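Local coordinates for beta-N-acetylglucosaminidase-like protein Glycoside hydrolase family 20 (Flavobacterium johnsoniae, PDB 6YHH) that probably releases terminal N-acetylhexosamine residues from chitin-derived oligosaccharides by hydrolysis, as a family 20 beta-N-acetylglucosaminidase (chitobiase), at residues P615-E629 with L648-L662. Numbering follows the deposited sequence.
Sequences PILPLSKKLSDASQE and LIEQCNTKDHADVEL
Leu-619, Lys-622 and Ala-626 line one side of a helix in the C-terminal helical region of this glycoside hydrolase, and the returning chain, from the end of helix 642-650 through a loop into strand 660-662, packs against them. The contact lies away from the predicted proton donor and illustrates how an interface combines apolar packing with a few polar links. Leu-619, the residue most covered by the returning chain, has CG anti to the backbone N (chi1 -167°), which sends its two methyls in among the loop and strand. CD1 meets Leu-662 CD1 at 3.6 Å and also touches Thr-654 CG2, while CD2 packs on Val-660 CG2; the Leu-619 and Leu-662 side chains run past each other in opposite directions. Phe-528 of helix 523-529 touches both Leu-623 and Leu-662, extending this core, and strand 660-662 pairs antiparallel with strand 532-534. Toward Pro-615, Pro-618 CB sits over one face of the His-657 imidazole, a CH-pi contact 3.6 Å from the ring centroid. Lys-622, extended beyond CG, crosses the histidine at about a right angle and donates a hydrogen bond from NZ to His-657 NE2 (3.0 Å), 6° out of the ring plane. A water joins ND1 to Pro-615 O, so both ring nitrogens have partners that help fix the ring's rotation. Farther along, Ala-626 CB rests against Ile-649 CD1 and Cys-652 SG, and Leu-648 CD2 reaches Glu-629 CB at 3.5 Å; Glu-629 OE2 is hydrogen-bonded to Ser-638 OG. Water also bridges the two backbones, donating to Lys-622 O and Leu-648 O, and another accepts from Lys-622 NZ at 2.7 Å while donating to Gln-651 O and OE1.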
loop_
_atom_site.group_PDB
_atom_site.type_symbol
_atom_site.label_atom_id
_atom_site.label_comp_id
_atom_site.label_asym_id
_atom_site.label_seq_id
_atom_site.Cartn_x
_atom_site.Cartn_y
_atom_site.Cartn_z
ATOM N N PRO A 615 -5.485 13.688 23.676
ATOM C CA PRO A 615 -5.226 15.052 23.131
ATOM C C PRO A 615 -6.405 15.703 22.430
ATOM O O PRO A 615 -6.407 16.915 22.294
ATOM C CB PRO A 615 -4.073 14.842 22.168
ATOM C CG PRO A 615 -3.438 13.547 22.576
ATOM C CD PRO A 615 -4.521 12.682 23.185
ATOM N N ILE A 616 -7.384 14.922 21.990
ATOM C CA ILE A 616 -8.475 15.534 21.310
ATOM C C ILE A 616 -9.643 15.818 22.221
ATOM O O ILE A 616 -10.503 16.614 21.860
ATOM C CB ILE A 616 -8.992 14.811 20.078
ATOM C CG1 ILE A 616 -9.465 13.472 20.384
ATOM C CG2 ILE A 616 -7.867 14.791 19.036
ATOM C CD1 ILE A 616 -10.100 12.778 19.166
ATOM N N LEU A 617 -9.659 15.203 23.389
ATOM C CA LEU A 617 -10.826 15.416 24.302
ATOM C C LEU A 617 -11.096 16.887 24.599
ATOM O O LEU A 617 -12.260 17.301 24.695
ATOM C CB LEU A 617 -10.651 14.592 25.613
ATOM C CG LEU A 617 -10.754 13.066 25.462
ATOM C CD1 LEU A 617 -10.648 12.471 26.834
ATOM C CD2 LEU A 617 -12.010 12.591 24.714
ATOM N N PRO A 618 -10.063 17.728 24.825
ATOM C CA PRO A 618 -10.403 19.104 25.165
ATOM C C PRO A 618 -11.136 19.810 24.028
ATOM O O PRO A 618 -12.044 20.656 24.248
ATOM C CB PRO A 618 -9.039 19.765 25.400
ATOM C CG PRO A 618 -8.174 18.582 25.854
ATOM C CD PRO A 618 -8.620 17.450 24.990
ATOM N N LEU A 619 -10.827 19.424 22.790
ATOM C CA LEU A 619 -11.361 20.058 21.640
ATOM C C LEU A 619 -12.808 19.584 21.410
ATOM O O LEU A 619 -13.738 20.385 21.140
ATOM C CB LEU A 619 -10.478 19.777 20.381
ATOM C CG LEU A 619 -10.787 20.668 19.164
ATOM C CD1 LEU A 619 -10.532 22.122 19.426
ATOM C CD2 LEU A 619 -9.960 20.235 17.903
ATOM N N SER A 620 -13.045 18.298 21.588
ATOM C CA SER A 620 -14.380 17.740 21.392
ATOM C C SER A 620 -15.272 18.209 22.538
ATOM O O SER A 620 -16.444 18.463 22.335
ATOM C CB SER A 620 -14.392 16.223 21.239
ATOM O OG SER A 620 -13.891 15.497 22.419
ATOM N N LYS A 621 -14.695 18.417 23.737
ATOM C CA LYS A 621 -15.493 18.964 24.852
ATOM C C LYS A 621 -15.871 20.387 24.568
ATOM O O LYS A 621 -17.059 20.787 24.718
ATOM C CB LYS A 621 -14.740 18.870 26.152
ATOM C CG LYS A 621 -15.434 19.686 27.235
ATOM C CD LYS A 621 -14.852 19.477 28.598
ATOM C CE LYS A 621 -15.500 20.420 29.633
ATOM N NZ LYS A 621 -16.966 20.331 29.645
ATOM N N LYS A 622 -14.942 21.215 24.061
ATOM C CA LYS A 622 -15.272 22.572 23.686
ATOM C C LYS A 622 -16.394 22.681 22.654
ATOM O O LYS A 622 -17.349 23.515 22.767
ATOM C CB LYS A 622 -14.025 23.340 23.258
ATOM C CG LYS A 622 -13.062 23.623 24.383
ATOM C CD LYS A 622 -11.632 23.972 23.946
ATOM C CE LYS A 622 -10.805 24.125 25.251
ATOM N NZ LYS A 622 -9.418 24.633 25.079
ATOM N N LEU A 623 -16.361 21.800 21.644
ATOM C CA LEU A 623 -17.431 21.789 20.651
ATOM C C LEU A 623 -18.783 21.304 21.235
ATOM O O LEU A 623 -19.859 21.868 20.905
ATOM C CB LEU A 623 -17.017 20.887 19.453
ATOM C CG LEU A 623 -17.960 20.829 18.326
ATOM C CD1 LEU A 623 -18.221 22.209 17.740
ATOM C CD2 LEU A 623 -17.504 19.816 17.244
ATOM N N SER A 624 -18.762 20.283 22.096
ATOM C CA SER A 624 -19.934 19.719 22.738
ATOM C C SER A 624 -20.521 20.770 23.618
ATOM O O SER A 624 -21.758 20.970 23.604
ATOM C CB SER A 624 -19.573 18.480 23.569
ATOM O OG SER A 624 -20.784 18.019 24.247
ATOM N N ASP A 625 -19.682 21.447 24.362
ATOM C CA ASP A 625 -20.218 22.544 25.261
ATOM C C ASP A 625 -20.909 23.614 24.469
ATOM O O ASP A 625 -22.020 24.039 24.839
ATOM C CB ASP A 625 -19.128 23.154 26.141
ATOM C CG ASP A 625 -18.633 22.232 27.231
ATOM O OD1 ASP A 625 -19.204 21.189 27.563
ATOM O OD2 ASP A 625 -17.596 22.550 27.797
ATOM N N ALA A 626 -20.285 24.112 23.400
ATOM C CA ALA A 626 -20.907 25.109 22.538
ATOM C C ALA A 626 -22.208 24.568 21.933
ATOM O O ALA A 626 -23.221 25.308 21.855
ATOM C CB ALA A 626 -19.947 25.597 21.483
ATOM N N SER A 627 -22.188 23.310 21.479
ATOM C CA SER A 627 -23.365 22.672 20.858
ATOM C C SER A 627 -24.551 22.652 21.838
ATOM O O SER A 627 -25.682 23.005 21.449
ATOM C CB SER A 627 -23.013 21.281 20.375
ATOM O OG SER A 627 -22.042 21.323 19.330
ATOM N N GLN A 628 -24.277 22.268 23.077
ATOM C CA GLN A 628 -25.340 22.187 24.095
ATOM C C GLN A 628 -25.993 23.549 24.273
ATOM O O GLN A 628 -27.229 23.653 24.399
ATOM C CB GLN A 628 -24.786 21.669 25.456
ATOM C CG GLN A 628 -24.434 20.186 25.467
ATOM C CD GLN A 628 -23.578 19.706 26.691
ATOM O OE1 GLN A 628 -24.031 19.732 27.799
ATOM N NE2 GLN A 628 -22.423 19.132 26.437
ATOM N N GLU A 629 -25.192 24.576 24.342
ATOM C CA GLU A 629 -25.738 25.936 24.606
ATOM C C GLU A 629 -26.470 26.503 23.366
ATOM O O GLU A 629 -27.609 27.115 23.438
ATOM C CB GLU A 629 -24.668 26.883 25.125
ATOM C CG GLU A 629 -25.213 28.231 25.654
ATOM C CD GLU A 629 -26.036 28.026 26.929
ATOM O OE1 GLU A 629 -25.643 27.197 27.773
ATOM O OE2 GLU A 629 -27.073 28.717 27.071
ATOM N N LEU A 648 -17.740 31.197 25.191
ATOM C CA LEU A 648 -18.003 29.797 25.043
ATOM C C LEU A 648 -17.691 29.374 23.579
ATOM O O LEU A 648 -17.015 28.347 23.365
ATOM C CB LEU A 648 -19.443 29.470 25.409
ATOM C CG LEU A 648 -19.771 28.011 25.378
ATOM C CD1 LEU A 648 -19.042 27.333 26.501
ATOM C CD2 LEU A 648 -21.294 27.795 25.490
ATOM N N ILE A 649 -18.163 30.145 22.616
ATOM C CA ILE A 649 -17.899 29.863 21.191
ATOM C C ILE A 649 -16.451 30.104 20.889
ATOM O O ILE A 649 -15.859 29.300 20.158
ATOM C CB ILE A 649 -18.888 30.591 20.273
ATOM C CG1 ILE A 649 -20.182 29.767 20.213
ATOM C CG2 ILE A 649 -18.299 30.893 18.903
ATOM C CD1 ILE A 649 -20.904 29.433 21.493
ATOM N N GLU A 650 -15.847 31.148 21.455
ATOM C CA GLU A 650 -14.454 31.429 21.183
ATOM C C GLU A 650 -13.551 30.336 21.602
ATOM O O GLU A 650 -12.450 30.175 21.034
ATOM C CB GLU A 650 -13.993 32.729 21.908
ATOM C CG GLU A 650 -14.526 34.024 21.332
ATOM C CD GLU A 650 -14.037 34.219 19.924
ATOM O OE1 GLU A 650 -12.811 34.339 19.722
ATOM O OE2 GLU A 650 -14.901 34.162 19.018
ATOM N N GLN A 651 -13.921 29.561 22.595
ATOM C CA GLN A 651 -13.081 28.400 23.018
ATOM C C GLN A 651 -12.814 27.515 21.799
ATOM O O GLN A 651 -11.779 26.823 21.696
ATOM C CB GLN A 651 -13.754 27.527 24.041
ATOM C CG GLN A 651 -14.118 28.158 25.390
ATOM C CD GLN A 651 -12.923 28.672 26.065
ATOM O OE1 GLN A 651 -12.002 27.912 26.373
ATOM N NE2 GLN A 651 -12.893 29.975 26.281
ATOM N N CYS A 652 -13.761 27.459 20.895
ATOM C CA CYS A 652 -13.663 26.516 19.773
ATOM C C CYS A 652 -12.661 26.984 18.690
ATOM O O CYS A 652 -12.505 26.272 17.682
ATOM C CB CYS A 652 -15.023 26.267 19.124
ATOM S SG CYS A 652 -16.160 25.399 20.171
ATOM N N ASN A 653 -12.080 28.175 18.826
ATOM C CA ASN A 653 -11.043 28.613 17.856
ATOM C C ASN A 653 -9.654 28.274 18.283
ATOM O O ASN A 653 -8.690 28.763 17.719
ATOM C CB ASN A 653 -11.125 30.130 17.701
ATOM C CG ASN A 653 -10.510 30.629 16.420
ATOM O OD1 ASN A 653 -10.422 29.936 15.385
ATOM N ND2 ASN A 653 -10.095 31.897 16.449
ATOM N N THR A 654 -9.525 27.513 19.355
ATOM C CA THR A 654 -8.210 27.130 19.868
ATOM C C THR A 654 -7.431 26.329 18.850
ATOM O O THR A 654 -7.988 25.478 18.165
ATOM C CB THR A 654 -8.278 26.372 21.201
ATOM O OG1 THR A 654 -6.943 26.156 21.696
ATOM C CG2 THR A 654 -9.003 25.075 21.059
ATOM N N LYS A 655 -6.135 26.571 18.855
ATOM C CA LYS A 655 -5.166 25.828 17.990
ATOM C C LYS A 655 -4.284 24.963 18.863
ATOM O O LYS A 655 -3.255 24.470 18.374
ATOM C CB LYS A 655 -4.319 26.835 17.209
ATOM C CG LYS A 655 -5.121 27.960 16.515
ATOM C CD LYS A 655 -6.047 27.510 15.477
ATOM C CE LYS A 655 -6.633 28.715 14.721
ATOM N NZ LYS A 655 -7.592 28.255 13.719
ATOM N N ASP A 656 -4.548 24.873 20.159
ATOM C CA ASP A 656 -3.647 24.229 21.089
ATOM C C ASP A 656 -3.745 22.708 21.214
ATOM O O ASP A 656 -2.932 22.087 21.948
ATOM C CB ASP A 656 -3.882 24.786 22.497
ATOM C CG ASP A 656 -3.514 26.243 22.633
ATOM O OD1 ASP A 656 -2.820 26.792 21.810
ATOM O OD2 ASP A 656 -3.959 26.751 23.663
ATOM N N HIS A 657 -4.712 22.058 20.574
ATOM C CA HIS A 657 -4.964 20.642 20.801
ATOM C C HIS A 657 -4.712 19.852 19.520
ATOM O O HIS A 657 -5.344 20.060 18.491
ATOM C CB HIS A 657 -6.397 20.391 21.248
ATOM C CG HIS A 657 -6.757 21.193 22.420
ATOM N ND1 HIS A 657 -6.082 21.081 23.604
ATOM C CD2 HIS A 657 -7.638 22.201 22.564
ATOM C CE1 HIS A 657 -6.553 21.984 24.462
ATOM N NE2 HIS A 657 -7.524 22.644 23.869
ATOM N N ALA A 658 -3.760 18.919 19.628
ATOM C CA ALA A 658 -3.562 17.857 18.604
ATOM C C ALA A 658 -3.097 18.386 17.258
ATOM O O ALA A 658 -3.138 17.650 16.277
ATOM C CB ALA A 658 -4.740 16.945 18.493
ATOM N N ASP A 659 -2.642 19.654 17.176
ATOM C CA ASP A 659 -2.252 20.254 15.913
ATOM C C ASP A 659 -3.354 20.193 14.881
ATOM O O ASP A 659 -3.115 20.096 13.711
ATOM C CB ASP A 659 -0.912 19.626 15.408
ATOM C CG ASP A 659 0.317 20.179 16.146
ATOM O OD1 ASP A 659 0.211 21.286 16.782
ATOM O OD2 ASP A 659 1.396 19.513 16.190
ATOM N N VAL A 660 -4.588 20.373 15.350
ATOM C CA VAL A 660 -5.691 20.579 14.445
ATOM C C VAL A 660 -6.517 21.780 14.945
ATOM O O VAL A 660 -6.306 22.256 16.072
ATOM C CB VAL A 660 -6.647 19.372 14.358
ATOM C CG1 VAL A 660 -5.926 18.144 13.855
ATOM C CG2 VAL A 660 -7.288 19.047 15.703
ATOM N N GLU A 661 -7.467 22.172 14.106
ATOM C CA GLU A 661 -8.427 23.191 14.393
ATOM C C GLU A 661 -9.814 22.734 14.020
ATOM O O GLU A 661 -10.035 21.917 13.143
ATOM C CB GLU A 661 -8.065 24.454 13.639
ATOM C CG GLU A 661 -8.164 24.391 12.125
ATOM C CD GLU A 661 -7.526 25.533 11.391
ATOM O OE1 GLU A 661 -6.690 26.228 11.992
ATOM O OE2 GLU A 661 -7.811 25.721 10.173
ATOM N N LEU A 662 -10.789 23.283 14.743
ATOM C CA LEU A 662 -12.195 23.102 14.401
ATOM C C LEU A 662 -12.645 24.054 13.294
ATOM O O LEU A 662 -12.601 25.268 13.461
ATOM C CB LEU A 662 -13.112 23.331 15.642
ATOM C CG LEU A 662 -13.114 22.263 16.725
ATOM C CD1 LEU A 662 -13.755 22.815 18.019
ATOM C CD2 LEU A 662 -13.781 20.997 16.243
HETATM O O HOH W 1 -4.663 18.516 23.703
HETATM O O HOH W 2 -16.746 25.732 24.408
HETATM O O HOH W 3 -10.050 27.039 24.113
#